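PDB 7D6V: fumarate reductase iron-sulfur subunit from Mycolicibacterium smegmatis, which probably carries electrons from succinate oxidation in subunit A through its three iron-sulfur clusters toward quinone at the membrane anchor of succinate dehydrogenase Sdh1. Local coordinates for residues B[31-34]-B[35-39]; B[74-78]-B[79-83]; B[217-221]-B[222-226]. All blocks are in the same frame, centred on the assembly; numbering follows the deposited sequence.

Contact 1. Residues B[31-34]-B[35-39]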
ATOM      1  N   GLU B  31      19.927  -4.388  -6.229  1.00 26.69           N
ATOM      2  CA  GLU B  31      19.649  -3.621  -5.025  1.00 26.69           C
ATOM      3  C   GLU B  31      18.876  -2.357  -5.368  1.00 26.69           C
ATOM      4  O   GLU B  31      19.084  -1.754  -6.419  1.00 26.69           O
ATOM      5  CB  GLU B  31      20.941  -3.253  -4.302  1.00 26.69           C
ATOM      6  CG  GLU B  31      21.668  -4.445  -3.731  1.00 26.69           C
ATOM      7  CD  GLU B  31      22.950  -4.059  -3.048  1.00 26.69           C
ATOM      8  OE1 GLU B  31      23.333  -2.875  -3.140  1.00 26.69           O
ATOM      9  OE2 GLU B  31      23.576  -4.934  -2.419  1.00 26.69           O
ATOM     10  N   VAL B  32      17.961  -1.977  -4.477  1.00 21.64           N
ATOM     11  CA  VAL B  32      17.203  -0.737  -4.616  1.00 21.64           C
ATOM     12  C   VAL B  32      17.963   0.416  -3.975  1.00 21.64           C
ATOM     13  O   VAL B  32      18.967   0.211  -3.288  1.00 21.64           O
ATOM     14  CB  VAL B  32      15.786  -0.856  -4.026  1.00 21.64           C
ATOM     15  CG1 VAL B  32      14.949  -1.808  -4.856  1.00 21.64           C
ATOM     16  CG2 VAL B  32      15.836  -1.285  -2.579  1.00 21.64           C
ATOM     17  N   VAL B  33      17.496   1.641  -4.229  1.00 19.12           N
ATOM     18  CA  VAL B  33      18.118   2.832  -3.656  1.00 19.12           C
ATOM     19  C   VAL B  33      18.124   2.763  -2.132  1.00 19.12           C
ATOM     20  O   VAL B  33      19.099   3.165  -1.483  1.00 19.12           O
ATOM     21  CB  VAL B  33      17.397   4.096  -4.164  1.00 19.12           C
ATOM     22  CG1 VAL B  33      17.762   5.301  -3.324  1.00 19.12           C
ATOM     23  CG2 VAL B  33      17.731   4.343  -5.619  1.00 19.12           C
ATOM     24  N   LEU B  34      17.040   2.258  -1.537  1.00 18.16           N
ATOM     25  CA  LEU B  34      16.953   2.207  -0.082  1.00 18.16           C
ATOM     26  C   LEU B  34      18.035   1.320   0.523  1.00 18.16           C
ATOM     27  O   LEU B  34      18.523   1.606   1.620  1.00 18.16           O
ATOM     28  CB  LEU B  34      15.567   1.727   0.344  1.00 18.16           C
ATOM     29  CG  LEU B  34      15.216   1.863   1.826  1.00 18.16           C
ATOM     30  CD1 LEU B  34      15.516   3.264   2.326  1.00 18.16           C
ATOM     31  CD2 LEU B  34      13.765   1.508   2.072  1.00 18.16           C
ATOM     32  N   ASP B  35      18.430   0.249  -0.172  1.00 21.54           N
ATOM     33  CA  ASP B  35      19.551  -0.560   0.301  1.00 21.54           C
ATOM     34  C   ASP B  35      20.844   0.244   0.318  1.00 21.54           C
ATOM     35  O   ASP B  35      21.652   0.120   1.247  1.00 21.54           O
ATOM     36  CB  ASP B  35      19.717  -1.807  -0.566  1.00 21.54           C
ATOM     37  CG  ASP B  35      18.466  -2.653  -0.624  1.00 21.54           C
ATOM     38  OD1 ASP B  35      18.152  -3.171  -1.716  1.00 21.54           O
ATOM     39  OD2 ASP B  35      17.794  -2.801   0.418  1.00 21.54           O
ATOM     40  N   ILE B  36      21.066   1.063  -0.710  1.00 19.19           N
ATOM     41  CA  ILE B  36      22.261   1.898  -0.754  1.00 19.19           C
ATOM     42  C   ILE B  36      22.235   2.919   0.374  1.00 19.19           C
ATOM     43  O   ILE B  36      23.266   3.214   0.990  1.00 19.19           O
ATOM     44  CB  ILE B  36      22.383   2.570  -2.132  1.00 19.19           C
ATOM     45  CG1 ILE B  36      22.075   1.565  -3.240  1.00 19.19           C
ATOM     46  CG2 ILE B  36      23.766   3.148  -2.322  1.00 19.19           C
ATOM     47  CD1 ILE B  36      23.051   0.420  -3.317  1.00 19.19           C
ATOM     48  N   ILE B  37      21.055   3.466   0.669  1.00 17.53           N
ATOM     49  CA  ILE B  37      20.922   4.406   1.778  1.00 17.53           C
ATOM     50  C   ILE B  37      21.217   3.714   3.102  1.00 17.53           C
ATOM     51  O   ILE B  37      21.870   4.283   3.984  1.00 17.53           O
ATOM     52  CB  ILE B  37      19.522   5.047   1.766  1.00 17.53           C
ATOM     53  CG1 ILE B  37      19.292   5.792   0.453  1.00 17.53           C
ATOM     54  CG2 ILE B  37      19.353   5.990   2.938  1.00 17.53           C
ATOM     55  CD1 ILE B  37      20.153   7.018   0.283  1.00 17.53           C
ATOM     56  N   HIS B  38      20.737   2.480   3.267  1.00 17.25           N
ATOM     57  CA  HIS B  38      21.013   1.728   4.488  1.00 17.25           C
ATOM     58  C   HIS B  38      22.502   1.443   4.642  1.00 17.25           C
ATOM     59  O   HIS B  38      23.048   1.532   5.749  1.00 17.25           O
ATOM     60  CB  HIS B  38      20.220   0.425   4.490  1.00 17.25           C
ATOM     61  CG  HIS B  38      18.759   0.608   4.755  1.00 17.25           C
ATOM     62  ND1 HIS B  38      17.836  -0.393   4.551  1.00 17.25           N
ATOM     63  CD2 HIS B  38      18.062   1.678   5.204  1.00 17.25           C
ATOM     64  CE1 HIS B  38      16.633   0.051   4.865  1.00 17.25           C
ATOM     65  NE2 HIS B  38      16.742   1.305   5.263  1.00 17.25           N
ATOM     66  N   ARG B  39      23.171   1.081   3.547  1.00 19.49           N
ATOM     67  CA  ARG B  39      24.612   0.857   3.603  1.00 19.49           C
ATOM     68  C   ARG B  39      25.356   2.137   3.960  1.00 19.49           C
ATOM     69  O   ARG B  39      26.313   2.113   4.746  1.00 19.49           O
ATOM     70  CB  ARG B  39      25.111   0.301   2.271  1.00 19.49           C
ATOM     71  CG  ARG B  39      26.490  -0.321   2.353  1.00 19.49           C
ATOM     72  CD  ARG B  39      27.019  -0.696   0.987  1.00 19.49           C
ATOM     73  NE  ARG B  39      25.974  -1.229   0.121  1.00 19.49           N
ATOM     74  CZ  ARG B  39      25.572  -2.495   0.123  1.00 19.49           C
ATOM     75  NH1 ARG B  39      26.122  -3.368   0.954  1.00 19.49           N
ATOM     76  NH2 ARG B  39      24.616  -2.889  -0.703  1.00 19.49           N
TER
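Asp35 reaches back to the N-cap residue of its own helix, Val32. The aspartate CG is anti to its carbonyl carbon and beside the backbone N (chi1 -57°). This brings OD1 to within 3.0 Å of Val32 N, which donates to it. The donor comes from the anti side of the carboxylate, tilted out of its plane.

A longer link spans Glu31 and Arg39. Glu31 is extended beyond CG, while Arg39 bends at chi3 (-38°) and turns its guanidinium back along the helix. Arg39 NH2 lies 2.8 Å from Glu31 OE1 in a salt bridge, though as a hydrogen bond it is weak, because the N-H points well off the oxygen. The same NH2 is 2.9 Å from Glu31 OE2. The two planes are only 13° apart, and Glu31 OE1 sits at the guanidinium edge. Asn28 ND2 is hydrogen-bonded to OE2 and helps hold the carboxylate.

Leu34 leans on His38. Leu34 CG stands over the imidazole face, 4.1 Å from the ring centroid, as a CH-pi contact. The ring also meets Trp52. Val33 and Ile37 lie side by side, with their CG1 atoms 4.1 Å apart.

Asp35 thus makes the half of a capping box in which the third helical residue accepts from the N-cap NH. This caps the start of helix 33-43, which packs on the sheet of a ferredoxin-like 2Fe-2S domain of the beta-grasp type.

Contact 2. Residues B[74-78]-B[79-83]; sequences CMTRM and STFGE
Phe81 folds back against Met78 and reaches on to Thr76. From CB the side chain starts with CG anti to the carbonyl carbon (chi1 -43°), which swings the ring toward the preceding residues. On one flank, CD2 lies 3.9 Å from Met78 CA. The same CD2 is 4.2 Å from Met78 CE, so backbone and methyl both lie against this part of the ring. Next along that flank, CE2 is 4.1 Å from Met78 CA. At the far end, CZ meets the methyl CG2 of Thr76 at 4.1 Å. The two side chains cross at about a right angle. One ring face is taken by Thr80, whose CB stands 4.1 Å above the plane and over the ring centre.

Met78 takes part through a bent chain. It leaves the backbone with CG anti to N, then turns at chi2 (84°) and again at chi3, which carries CE round to the phenyl ring. Val33, Ile36 and Val87 also touch this methionine. On the outer side, Arg77 CD passes 3.8 Å from Ser79 OG.

Two polar groups bond outside the run. Thr76 OG1 hydrogen-bonds to Leu72 O, and Arg77 NE to Glu370 O of subunit A. Cys74, at the start of the run, binds iron of the 2Fe-2S cluster together with Cys62. The chemistry between the two halves is therefore mainly dispersion and hydrophobic packing round one aromatic ring. The directional bonds of 74-78 go to Leu72, to subunit A and to the cluster iron.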
ATOM      1  N   CYS B  74      12.375   2.176  -1.783  1.00 17.98           N
ATOM      2  CA  CYS B  74      12.399   0.715  -1.726  1.00 17.98           C
ATOM      3  C   CYS B  74      11.960   0.037  -3.027  1.00 17.98           C
ATOM      4  O   CYS B  74      11.969  -1.190  -3.123  1.00 17.98           O
ATOM      5  CB  CYS B  74      11.540   0.215  -0.562  1.00 17.98           C
ATOM      6  SG  CYS B  74       9.807  -0.076  -0.983  1.00 17.98           S
ATOM      7  N   MET B  75      11.577   0.832  -4.021  1.00 20.26           N
ATOM      8  CA  MET B  75      11.140   0.290  -5.297  1.00 20.26           C
ATOM      9  C   MET B  75      11.949   0.789  -6.486  1.00 20.26           C
ATOM     10  O   MET B  75      11.628   0.428  -7.623  1.00 20.26           O
ATOM     11  CB  MET B  75       9.656   0.605  -5.528  1.00 20.26           C
ATOM     12  CG  MET B  75       8.717  -0.075  -4.547  1.00 20.26           C
ATOM     13  SD  MET B  75       8.786  -1.872  -4.591  1.00 20.26           S
ATOM     14  CE  MET B  75       8.053  -2.204  -6.187  1.00 20.26           C
ATOM     15  N   THR B  76      12.982   1.597  -6.269  1.00 19.82           N
ATOM     16  CA  THR B  76      13.777   2.149  -7.360  1.00 19.82           C
ATOM     17  C   THR B  76      14.971   1.236  -7.613  1.00 19.82           C
ATOM     18  O   THR B  76      15.814   1.052  -6.733  1.00 19.82           O
ATOM     19  CB  THR B  76      14.229   3.569  -7.036  1.00 19.82           C
ATOM     20  OG1 THR B  76      13.104   4.331  -6.585  1.00 19.82           O
ATOM     21  CG2 THR B  76      14.814   4.236  -8.265  1.00 19.82           C
ATOM     22  N   ARG B  77      15.053   0.696  -8.830  1.00 27.54           N
ATOM     23  CA  ARG B  77      15.863  -0.490  -9.086  1.00 27.54           C
ATOM     24  C   ARG B  77      17.362  -0.232  -9.022  1.00 27.54           C
ATOM     25  O   ARG B  77      18.126  -1.193  -8.886  1.00 27.54           O
ATOM     26  CB  ARG B  77      15.501  -1.073 -10.450  1.00 27.54           C
ATOM     27  CG  ARG B  77      15.486  -2.585 -10.493  1.00 27.54           C
ATOM     28  CD  ARG B  77      14.982  -3.076 -11.835  1.00 27.54           C
ATOM     29  NE  ARG B  77      13.593  -2.692 -12.061  1.00 27.54           N
ATOM     30  CZ  ARG B  77      13.173  -2.002 -13.115  1.00 27.54           C
ATOM     31  NH1 ARG B  77      14.037  -1.618 -14.043  1.00 27.54           N
ATOM     32  NH2 ARG B  77      11.890  -1.695 -13.242  1.00 27.54           N
ATOM     33  N   MET B  78      17.801   1.014  -9.190  1.00 23.55           N
ATOM     34  CA  MET B  78      19.193   1.417  -8.992  1.00 23.55           C
ATOM     35  C   MET B  78      20.075   0.875 -10.115  1.00 23.55           C
ATOM     36  O   MET B  78      21.236   1.267 -10.255  1.00 23.55           O
ATOM     37  CB  MET B  78      19.685   0.960  -7.613  1.00 23.55           C
ATOM     38  CG  MET B  78      21.116   1.294  -7.253  1.00 23.55           C
ATOM     39  SD  MET B  78      21.275   2.956  -6.582  1.00 23.55           S
ATOM     40  CE  MET B  78      22.538   3.631  -7.649  1.00 23.55           C
ATOM     41  N   SER B  79      19.513   0.004 -10.947  1.00 24.12           N
ATOM     42  CA  SER B  79      20.078  -0.331 -12.244  1.00 24.12           C
ATOM     43  C   SER B  79      19.445   0.499 -13.346  1.00 24.12           C
ATOM     44  O   SER B  79      19.829   0.371 -14.512  1.00 24.12           O
ATOM     45  CB  SER B  79      19.898  -1.821 -12.537  1.00 24.12           C
ATOM     46  OG  SER B  79      18.534  -2.138 -12.735  1.00 24.12           O
ATOM     47  N   THR B  80      18.469   1.334 -12.985  1.00 24.04           N
ATOM     48  CA  THR B  80      17.953   2.355 -13.884  1.00 24.04           C
ATOM     49  C   THR B  80      19.054   3.320 -14.302  1.00 24.04           C
ATOM     50  O   THR B  80      18.984   3.920 -15.380  1.00 24.04           O
ATOM     51  CB  THR B  80      16.812   3.099 -13.187  1.00 24.04           C
ATOM     52  OG1 THR B  80      15.728   2.193 -12.952  1.00 24.04           O
ATOM     53  CG2 THR B  80      16.311   4.267 -14.021  1.00 24.04           C
ATOM     54  N   PHE B  81      20.093   3.445 -13.486  1.00 23.10           N
ATOM     55  CA  PHE B  81      21.126   4.451 -13.647  1.00 23.10           C
ATOM     56  C   PHE B  81      22.431   3.796 -14.077  1.00 23.10           C
ATOM     57  O   PHE B  81      22.723   2.657 -13.707  1.00 23.10           O
ATOM     58  CB  PHE B  81      21.340   5.206 -12.336  1.00 23.10           C
ATOM     59  CG  PHE B  81      20.068   5.580 -11.643  1.00 23.10           C
ATOM     60  CD1 PHE B  81      19.179   6.464 -12.222  1.00 23.10           C
ATOM     61  CD2 PHE B  81      19.748   5.019 -10.421  1.00 23.10           C
ATOM     62  CE1 PHE B  81      18.006   6.798 -11.586  1.00 23.10           C
ATOM     63  CE2 PHE B  81      18.576   5.349  -9.783  1.00 23.10           C
ATOM     64  CZ  PHE B  81      17.704   6.240 -10.364  1.00 23.10           C
ATOM     65  N   GLY B  82      23.214   4.527 -14.858  1.00 24.29           N
ATOM     66  CA  GLY B  82      24.512   4.041 -15.264  1.00 24.29           C
ATOM     67  C   GLY B  82      25.495   4.004 -14.111  1.00 24.29           C
ATOM     68  O   GLY B  82      25.291   4.592 -13.049  1.00 24.29           O
ATOM     69  N   GLU B  83      26.594   3.283 -14.331  1.00 26.48           N
ATOM     70  CA  GLU B  83      27.621   3.171 -13.304  1.00 26.48           C
ATOM     71  C   GLU B  83      28.436   4.448 -13.159  1.00 26.48           C
ATOM     72  O   GLU B  83      29.052   4.661 -12.110  1.00 26.48           O
ATOM     73  CB  GLU B  83      28.539   1.991 -13.610  1.00 26.48           C
ATOM     74  CG  GLU B  83      27.819   0.657 -13.642  1.00 26.48           C
ATOM     75  CD  GLU B  83      28.767  -0.519 -13.716  1.00 26.48           C
ATOM     76  OE1 GLU B  83      28.283  -1.668 -13.753  1.00 26.48           O
ATOM     77  OE2 GLU B  83      29.995  -0.296 -13.738  1.00 26.48           O
TER

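Contact 3. Residues B[217-221]-B[222-226]; sequences IKITD and NALIP. With F3S (Fe3-s4 cluster), chain G.
The first turns of helix 219-235 form one wall of the 3Fe-4S site, where Thr220 and Leu224, one turn apart, both face the cluster. Leu224 CD1 comes to 3.4 Å from S3. Its CG is anti to the carbonyl carbon, and CD1 then continues straight out (chi2 178°), which extends the branch toward the sulfide. Thr220 OG1 lies 3.7 Å from S4 and is hydrogen-bonded to Thr210 OG1, which probably helps fix its rotation. Ile219 lies alongside Leu224, with CG2 4.1 Å from CD1. Ile219 also touches the 4Fe-4S cluster, so this short run borders two clusters.

An inverse gamma turn centred on Lys218 leads in, and Lys218 holds the N-cap position. Its carbonyl O accepts from Asn222 N at 2.9 Å. The helix then widens into a pi-type turn. Ile219 O is gripped by two donors. Leu224 N, five residues on, approaches in the carbonyl plane at 3.1 Å. Ala223 N comes from above that plane, 45° out of it. Thr220 O accepts from Ile225 N at 3.0 Å in a nearly straight bond (173°). Pro226 has no N-H to continue the series, and the helix kinks there. The proline packs CD near Asp221 O.

Toward the membrane anchor subunit, Asn222 sets its amide across the base of Lys218, with ND2 3.7 Å from Lys218 CB. ND2 is hydrogen-bonded to Glu141, and OD1 to Arg210 of the membrane anchor subunit. Asp221 runs beside Ile225, whose CD1 is 3.7 Å from OD1. The same OD1 forms a salt bridge with Lys207 and has a weak hydrogen bond to His207 of the membrane anchor subunit.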
ATOM      1  N   ILE B 217      -2.843   3.473  -9.898  1.00 12.19           N
ATOM      2  CA  ILE B 217      -4.243   3.875  -9.864  1.00 12.19           C
ATOM      3  C   ILE B 217      -4.470   4.940 -10.927  1.00 12.19           C
ATOM      4  O   ILE B 217      -3.686   5.889 -11.051  1.00 12.19           O
ATOM      5  CB  ILE B 217      -4.630   4.388  -8.469  1.00 12.19           C
ATOM      6  CG1 ILE B 217      -4.245   3.365  -7.399  1.00 12.19           C
ATOM      7  CG2 ILE B 217      -6.116   4.698  -8.407  1.00 12.19           C
ATOM      8  CD1 ILE B 217      -4.421   3.862  -5.989  1.00 12.19           C
ATOM      9  N   LYS B 218      -5.538   4.781 -11.707  1.00 12.29           N
ATOM     10  CA  LYS B 218      -5.895   5.740 -12.750  1.00 12.29           C
ATOM     11  C   LYS B 218      -6.601   6.930 -12.101  1.00 12.29           C
ATOM     12  O   LYS B 218      -7.813   7.117 -12.208  1.00 12.29           O
ATOM     13  CB  LYS B 218      -6.774   5.080 -13.801  1.00 12.29           C
ATOM     14  CG  LYS B 218      -6.125   3.922 -14.528  1.00 12.29           C
ATOM     15  CD  LYS B 218      -5.000   4.386 -15.421  1.00 12.29           C
ATOM     16  CE  LYS B 218      -4.364   3.211 -16.133  1.00 12.29           C
ATOM     17  NZ  LYS B 218      -5.302   2.609 -17.121  1.00 12.29           N
ATOM     18  N   ILE B 219      -5.803   7.749 -11.411  1.00 11.72           N
ATOM     19  CA  ILE B 219      -6.361   8.794 -10.556  1.00 11.72           C
ATOM     20  C   ILE B 219      -7.168   9.793 -11.376  1.00 11.72           C
ATOM     21  O   ILE B 219      -8.307  10.125 -11.033  1.00 11.72           O
ATOM     22  CB  ILE B 219      -5.242   9.491  -9.762  1.00 11.72           C
ATOM     23  CG1 ILE B 219      -4.403   8.460  -9.007  1.00 11.72           C
ATOM     24  CG2 ILE B 219      -5.826  10.520  -8.814  1.00 11.72           C
ATOM     25  CD1 ILE B 219      -3.172   9.029  -8.361  1.00 11.72           C
ATOM     26  N   THR B 220      -6.594  10.284 -12.472  1.00 12.10           N
ATOM     27  CA  THR B 220      -7.268  11.317 -13.249  1.00 12.10           C
ATOM     28  C   THR B 220      -8.456  10.751 -14.018  1.00 12.10           C
ATOM     29  O   THR B 220      -9.547  11.331 -14.006  1.00 12.10           O
ATOM     30  CB  THR B 220      -6.279  11.985 -14.200  1.00 12.10           C
ATOM     31  OG1 THR B 220      -5.087  12.319 -13.483  1.00 12.10           O
ATOM     32  CG2 THR B 220      -6.872  13.250 -14.782  1.00 12.10           C
ATOM     33  N   ASP B 221      -8.268   9.613 -14.685  1.00 12.44           N
ATOM     34  CA  ASP B 221      -9.297   9.104 -15.585  1.00 12.44           C
ATOM     35  C   ASP B 221     -10.455   8.455 -14.837  1.00 12.44           C
ATOM     36  O   ASP B 221     -11.606   8.551 -15.275  1.00 12.44           O
ATOM     37  CB  ASP B 221      -8.687   8.113 -16.573  1.00 12.44           C
ATOM     38  CG  ASP B 221      -8.053   8.795 -17.768  1.00 12.44           C
ATOM     39  OD1 ASP B 221      -8.015  10.041 -17.797  1.00 12.44           O
ATOM     40  OD2 ASP B 221      -7.593   8.083 -18.683  1.00 12.44           O
ATOM     41  N   ASN B 222     -10.183   7.788 -13.716  1.00 11.72           N
ATOM     42  CA  ASN B 222     -11.215   7.039 -13.016  1.00 11.72           C
ATOM     43  C   ASN B 222     -11.815   7.781 -11.832  1.00 11.72           C
ATOM     44  O   ASN B 222     -12.912   7.422 -11.394  1.00 11.72           O
ATOM     45  CB  ASN B 222     -10.658   5.696 -12.530  1.00 11.72           C
ATOM     46  CG  ASN B 222     -10.568   4.668 -13.635  1.00 11.72           C
ATOM     47  OD1 ASN B 222     -10.967   4.922 -14.767  1.00 11.72           O
ATOM     48  ND2 ASN B 222     -10.037   3.501 -13.313  1.00 11.72           N
ATOM     49  N   ALA B 223     -11.137   8.795 -11.303  1.00 11.53           N
ATOM     50  CA  ALA B 223     -11.634   9.516 -10.138  1.00 11.53           C
ATOM     51  C   ALA B 223     -11.894  10.988 -10.411  1.00 11.53           C
ATOM     52  O   ALA B 223     -12.995  11.475 -10.138  1.00 11.53           O
ATOM     53  CB  ALA B 223     -10.650   9.368  -8.970  1.00 11.53           C
ATOM     54  N   LEU B 224     -10.917  11.714 -10.951  1.00 11.24           N
ATOM     55  CA  LEU B 224     -11.018  13.169 -11.006  1.00 11.24           C
ATOM     56  C   LEU B 224     -11.963  13.635 -12.107  1.00 11.24           C
ATOM     57  O   LEU B 224     -12.817  14.493 -11.873  1.00 11.24           O
ATOM     58  CB  LEU B 224      -9.633  13.776 -11.200  1.00 11.24           C
ATOM     59  CG  LEU B 224      -8.597  13.329 -10.176  1.00 11.24           C
ATOM     60  CD1 LEU B 224      -7.277  13.961 -10.494  1.00 11.24           C
ATOM     61  CD2 LEU B 224      -9.039  13.679  -8.768  1.00 11.24           C
ATOM     62  N   ILE B 225     -11.804  13.105 -13.320  1.00 10.89           N
ATOM     63  CA  ILE B 225     -12.709  13.471 -14.411  1.00 10.89           C
ATOM     64  C   ILE B 225     -14.145  13.033 -14.134  1.00 10.89           C
ATOM     65  O   ILE B 225     -15.066  13.827 -14.385  1.00 10.89           O
ATOM     66  CB  ILE B 225     -12.163  12.945 -15.751  1.00 10.89           C
ATOM     67  CG1 ILE B 225     -10.902  13.713 -16.143  1.00 10.89           C
ATOM     68  CG2 ILE B 225     -13.208  13.067 -16.846  1.00 10.89           C
ATOM     69  CD1 ILE B 225     -10.100  13.057 -17.230  1.00 10.89           C
ATOM     70  N   PRO B 226     -14.414  11.807 -13.661  1.00 11.25           N
ATOM     71  CA  PRO B 226     -15.801  11.479 -13.284  1.00 11.25           C
ATOM     72  C   PRO B 226     -16.385  12.400 -12.229  1.00 11.25           C
ATOM     73  O   PRO B 226     -17.564  12.770 -12.318  1.00 11.25           O
ATOM     74  CB  PRO B 226     -15.682  10.038 -12.778  1.00 11.25           C
ATOM     75  CG  PRO B 226     -14.536   9.489 -13.505  1.00 11.25           C
ATOM     76  CD  PRO B 226     -13.558  10.608 -13.631  1.00 11.25           C
TER
HETATM   77 FE1  F3S G 303      -2.619  16.799  -9.620  1.00 15.13          FE
HETATM   78 FE3  F3S G 303      -3.558  14.905 -11.279  1.00 15.13          FE
HETATM   79 FE4  F3S G 303      -4.992  17.163 -11.009  1.00 15.13          FE
HETATM   80  S1  F3S G 303      -1.500  15.756 -11.228  1.00 15.13           S
HETATM   81  S2  F3S G 303      -3.404  18.724 -10.614  1.00 15.13           S
HETATM   82  S3  F3S G 303      -4.569  15.621  -9.337  1.00 15.13           S
HETATM   83  S4  F3S G 303      -4.807  15.922 -12.885  1.00 15.13           S

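Contacts 1 and 2 belong to the same 2Fe-2S domain, with centres 10 Å apart. They touch directly: Val33 N lies 3.1 Å from Thr76 O, a probable hydrogen bond that ties the helix start to the 74-83 loop. Cys74 of contact 2 is an iron ligand of the 2Fe-2S cluster. The side chain of Leu34 in contact 1 is about 4 Å from the bound 2Fe-2S cluster. Contact 3 lies at the other clusters, its centre 33 Å from that of contact 1 and across the chain's centre. Its nearest atoms are about 13 Å from those of contact 2. The three contacts thus lie at the first and last clusters of the probable electron path within this subunit.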